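Local coordinates for heptaprenyl diphosphate synthase (HEPPP synthase) subunit 1 family protein (Staphylococcus aureus, PDB 5H9D) that probably serves as the small, non-catalytic subunit of a two-component heptaprenyl diphosphate synthase, pairing with a farnesyl pyrophosphate synthetase-like chain to make a long-chain prenyl diphosphate, at residues L8-L16 with I73-L84. Sequence-based numbering, arbitrary orientation.
Sequences LERQIEERL and IGDLISAHFYTL
Ile12 and Arg15 of the amino-terminal helix 4-15 meet Ile77 and His80 of helix 70-88, a helix-helix packing contact in an all-helical subunit of the terpene synthase clan. The axes of 8-15 and 73-84 cross at 110° and come within 10.6 Å. Apolar side chains pack along Ile73-Ile77. The CD1 methyl of Ile12 lies against the two branches of Ile77, 3.4 Å from its CG1, while Leu16, just past the helix end, turns its CD2 to Leu76 and, more loosely, to Ile73. The His80-Leu84 part is mixed. His80 CG stands anti to the backbone N (chi1 178°), which carries the ring across to Gln11 and Arg15. Gln11 OE1 lies at the ring edge near NE2, though the exact placement of the amide is doubtful. Arg15 NH1 lies over one ring face; Leu84 CD2, from the same helix as His80, sits above the other, offset toward the rim. Leu8 reaches the ring obliquely and continues onto Val46 and Thr50 of helix 43-65. A bend at chi2 brings the Arg15 guanidinium to His80 and Thr83. The stronger partner of its NH2 is Glu135 of the farnesyl pyrophosphate synthetase chain, a salt bridge at the subunit interface. Across the helices, Arg15 NH2 donates a weak hydrogen bond to Thr83 OG1, 3.4 Å away at 149°.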
# COMPACT_ATOMS: atom_id res chain seq x y z
N LEU C 8 11.20 -17.82 7.39
CA LEU C 8 10.87 -16.42 7.12
C LEU C 8 12.07 -15.62 6.62
O LEU C 8 11.92 -14.76 5.76
CB LEU C 8 10.30 -15.74 8.37
CG LEU C 8 9.93 -14.26 8.24
CD1 LEU C 8 8.76 -14.12 7.28
CD2 LEU C 8 9.57 -13.68 9.60
N GLU C 9 13.27 -15.90 7.13
CA GLU C 9 14.46 -15.18 6.67
C GLU C 9 14.69 -15.51 5.20
O GLU C 9 15.14 -14.67 4.42
CB GLU C 9 15.69 -15.55 7.50
CG GLU C 9 15.75 -14.83 8.84
CD GLU C 9 16.39 -15.68 9.92
OE1 GLU C 9 16.01 -16.88 10.04
OE2 GLU C 9 17.25 -15.14 10.67
N ARG C 10 14.37 -16.74 4.83
CA ARG C 10 14.52 -17.15 3.45
C ARG C 10 13.45 -16.48 2.59
O ARG C 10 13.74 -16.03 1.49
CB ARG C 10 14.44 -18.67 3.33
CG ARG C 10 14.32 -19.17 1.91
CD ARG C 10 14.42 -20.67 1.88
NE ARG C 10 14.04 -21.26 3.16
CZ ARG C 10 13.83 -22.56 3.34
NH1 ARG C 10 13.98 -23.39 2.32
NH2 ARG C 10 13.50 -23.02 4.55
N GLN C 11 12.21 -16.42 3.09
CA GLN C 11 11.13 -15.78 2.33
C GLN C 11 11.41 -14.29 2.14
O GLN C 11 11.26 -13.78 1.04
CB GLN C 11 9.76 -15.99 3.00
CG GLN C 11 9.17 -17.37 2.77
CD GLN C 11 7.84 -17.59 3.48
OE1 GLN C 11 6.85 -16.93 3.18
NE2 GLN C 11 7.81 -18.53 4.41
N ILE C 12 11.82 -13.60 3.20
CA ILE C 12 12.11 -12.17 3.11
C ILE C 12 13.19 -11.98 2.05
O ILE C 12 13.24 -10.97 1.35
CB ILE C 12 12.63 -11.60 4.44
CG1 ILE C 12 11.52 -11.58 5.49
CG2 ILE C 12 13.17 -10.19 4.24
CD1 ILE C 12 10.50 -10.54 5.26
N GLU C 13 14.04 -12.99 1.95
CA GLU C 13 15.15 -13.02 1.01
C GLU C 13 14.69 -12.90 -0.43
O GLU C 13 15.11 -12.01 -1.15
CB GLU C 13 15.91 -14.33 1.21
CG GLU C 13 17.18 -14.17 2.00
CD GLU C 13 18.21 -13.47 1.17
OE1 GLU C 13 18.63 -14.06 0.15
OE2 GLU C 13 18.58 -12.32 1.53
N GLU C 14 13.83 -13.82 -0.84
CA GLU C 14 13.32 -13.80 -2.20
C GLU C 14 12.67 -12.45 -2.49
O GLU C 14 12.98 -11.80 -3.50
CB GLU C 14 12.31 -14.93 -2.42
CG GLU C 14 11.48 -15.27 -1.19
CD GLU C 14 10.10 -15.84 -1.53
OE1 GLU C 14 9.24 -15.08 -2.06
OE2 GLU C 14 9.88 -17.05 -1.26
N ARG C 15 11.79 -12.03 -1.58
CA ARG C 15 11.07 -10.77 -1.68
C ARG C 15 12.00 -9.54 -1.70
O ARG C 15 11.69 -8.54 -2.34
CB ARG C 15 10.04 -10.67 -0.52
CG ARG C 15 8.55 -10.95 -0.91
CD ARG C 15 8.42 -12.10 -1.90
NE ARG C 15 7.07 -12.33 -2.43
CZ ARG C 15 6.08 -12.83 -1.72
NH1 ARG C 15 6.28 -13.11 -0.44
NH2 ARG C 15 4.91 -13.12 -2.28
N LEU C 16 13.15 -9.62 -1.02
CA LEU C 16 14.07 -8.49 -1.01
C LEU C 16 15.21 -8.57 -2.02
O LEU C 16 16.29 -8.01 -1.79
CB LEU C 16 14.68 -8.31 0.38
CG LEU C 16 13.82 -7.67 1.46
CD1 LEU C 16 14.69 -7.39 2.67
CD2 LEU C 16 13.22 -6.37 0.91
N ILE C 73 10.23 -1.30 3.49
CA ILE C 73 10.66 -2.64 3.87
C ILE C 73 9.59 -3.22 4.77
O ILE C 73 9.10 -4.32 4.53
CB ILE C 73 11.96 -2.58 4.67
CG1 ILE C 73 12.99 -1.75 3.91
CG2 ILE C 73 12.48 -3.96 4.90
CD1 ILE C 73 13.51 -2.42 2.66
N GLY C 74 9.23 -2.47 5.80
CA GLY C 74 8.23 -2.94 6.74
C GLY C 74 6.93 -3.27 6.06
O GLY C 74 6.23 -4.18 6.49
N ASP C 75 6.61 -2.54 5.00
CA ASP C 75 5.38 -2.76 4.26
C ASP C 75 5.46 -3.91 3.26
O ASP C 75 4.44 -4.53 2.91
CB ASP C 75 4.99 -1.47 3.56
CG ASP C 75 4.37 -0.46 4.52
OD1 ASP C 75 3.36 -0.81 5.20
OD2 ASP C 75 4.87 0.68 4.59
N LEU C 76 6.66 -4.21 2.78
CA LEU C 76 6.83 -5.32 1.85
C LEU C 76 6.58 -6.60 2.66
O LEU C 76 5.89 -7.51 2.22
CB LEU C 76 8.26 -5.35 1.29
CG LEU C 76 8.61 -6.59 0.46
CD1 LEU C 76 7.88 -6.56 -0.82
CD2 LEU C 76 10.08 -6.61 0.22
N ILE C 77 7.18 -6.65 3.84
CA ILE C 77 7.06 -7.78 4.74
C ILE C 77 5.59 -7.94 5.09
O ILE C 77 5.06 -9.05 5.28
CB ILE C 77 7.91 -7.54 5.99
CG1 ILE C 77 9.36 -7.32 5.56
CG2 ILE C 77 7.82 -8.72 6.94
CD1 ILE C 77 10.34 -7.03 6.69
N SER C 78 4.91 -6.81 5.12
CA SER C 78 3.50 -6.81 5.45
C SER C 78 2.70 -7.36 4.29
O SER C 78 1.80 -8.15 4.49
CB SER C 78 3.06 -5.40 5.81
OG SER C 78 1.75 -5.44 6.28
N ALA C 79 3.04 -6.93 3.08
CA ALA C 79 2.34 -7.41 1.90
C ALA C 79 2.67 -8.90 1.79
O ALA C 79 1.83 -9.71 1.39
CB ALA C 79 2.80 -6.66 0.65
N HIS C 80 3.89 -9.25 2.18
CA HIS C 80 4.28 -10.64 2.14
C HIS C 80 3.30 -11.46 2.98
O HIS C 80 2.84 -12.51 2.57
CB HIS C 80 5.71 -10.82 2.65
CG HIS C 80 6.15 -12.25 2.66
ND1 HIS C 80 5.47 -13.25 1.98
CD2 HIS C 80 7.19 -12.87 3.27
CE1 HIS C 80 6.07 -14.40 2.18
NE2 HIS C 80 7.12 -14.20 2.95
N PHE C 81 2.99 -10.94 4.17
CA PHE C 81 2.05 -11.59 5.08
C PHE C 81 0.73 -11.99 4.45
O PHE C 81 0.13 -12.99 4.85
CB PHE C 81 1.76 -10.65 6.27
CG PHE C 81 0.54 -11.04 7.09
CD1 PHE C 81 0.64 -11.92 8.17
CD2 PHE C 81 -0.71 -10.47 6.81
CE1 PHE C 81 -0.46 -12.22 8.96
CE2 PHE C 81 -1.82 -10.77 7.60
CZ PHE C 81 -1.69 -11.65 8.68
N TYR C 82 0.25 -11.21 3.48
CA TYR C 82 -1.04 -11.49 2.85
C TYR C 82 -0.98 -12.52 1.72
O TYR C 82 -1.92 -13.30 1.52
CB TYR C 82 -1.70 -10.16 2.43
CG TYR C 82 -3.00 -10.20 1.63
CD1 TYR C 82 -3.98 -11.19 1.83
CD2 TYR C 82 -3.28 -9.18 0.71
CE1 TYR C 82 -5.20 -11.15 1.14
CE2 TYR C 82 -4.50 -9.13 0.03
CZ TYR C 82 -5.45 -10.11 0.24
OH TYR C 82 -6.63 -9.98 -0.45
N THR C 83 0.12 -12.54 0.97
CA THR C 83 0.25 -13.53 -0.09
C THR C 83 0.16 -14.86 0.65
O THR C 83 -0.34 -15.85 0.12
CB THR C 83 1.60 -13.44 -0.77
OG1 THR C 83 2.62 -13.25 0.22
CG2 THR C 83 1.62 -12.29 -1.76
N LEU C 84 0.65 -14.83 1.88
CA LEU C 84 0.68 -15.94 2.82
C LEU C 84 -0.73 -16.24 3.34
O LEU C 84 -1.12 -17.40 3.43
CB LEU C 84 1.60 -15.59 3.98
CG LEU C 84 2.80 -16.47 4.32
CD1 LEU C 84 3.54 -16.91 3.06
CD2 LEU C 84 3.73 -15.68 5.25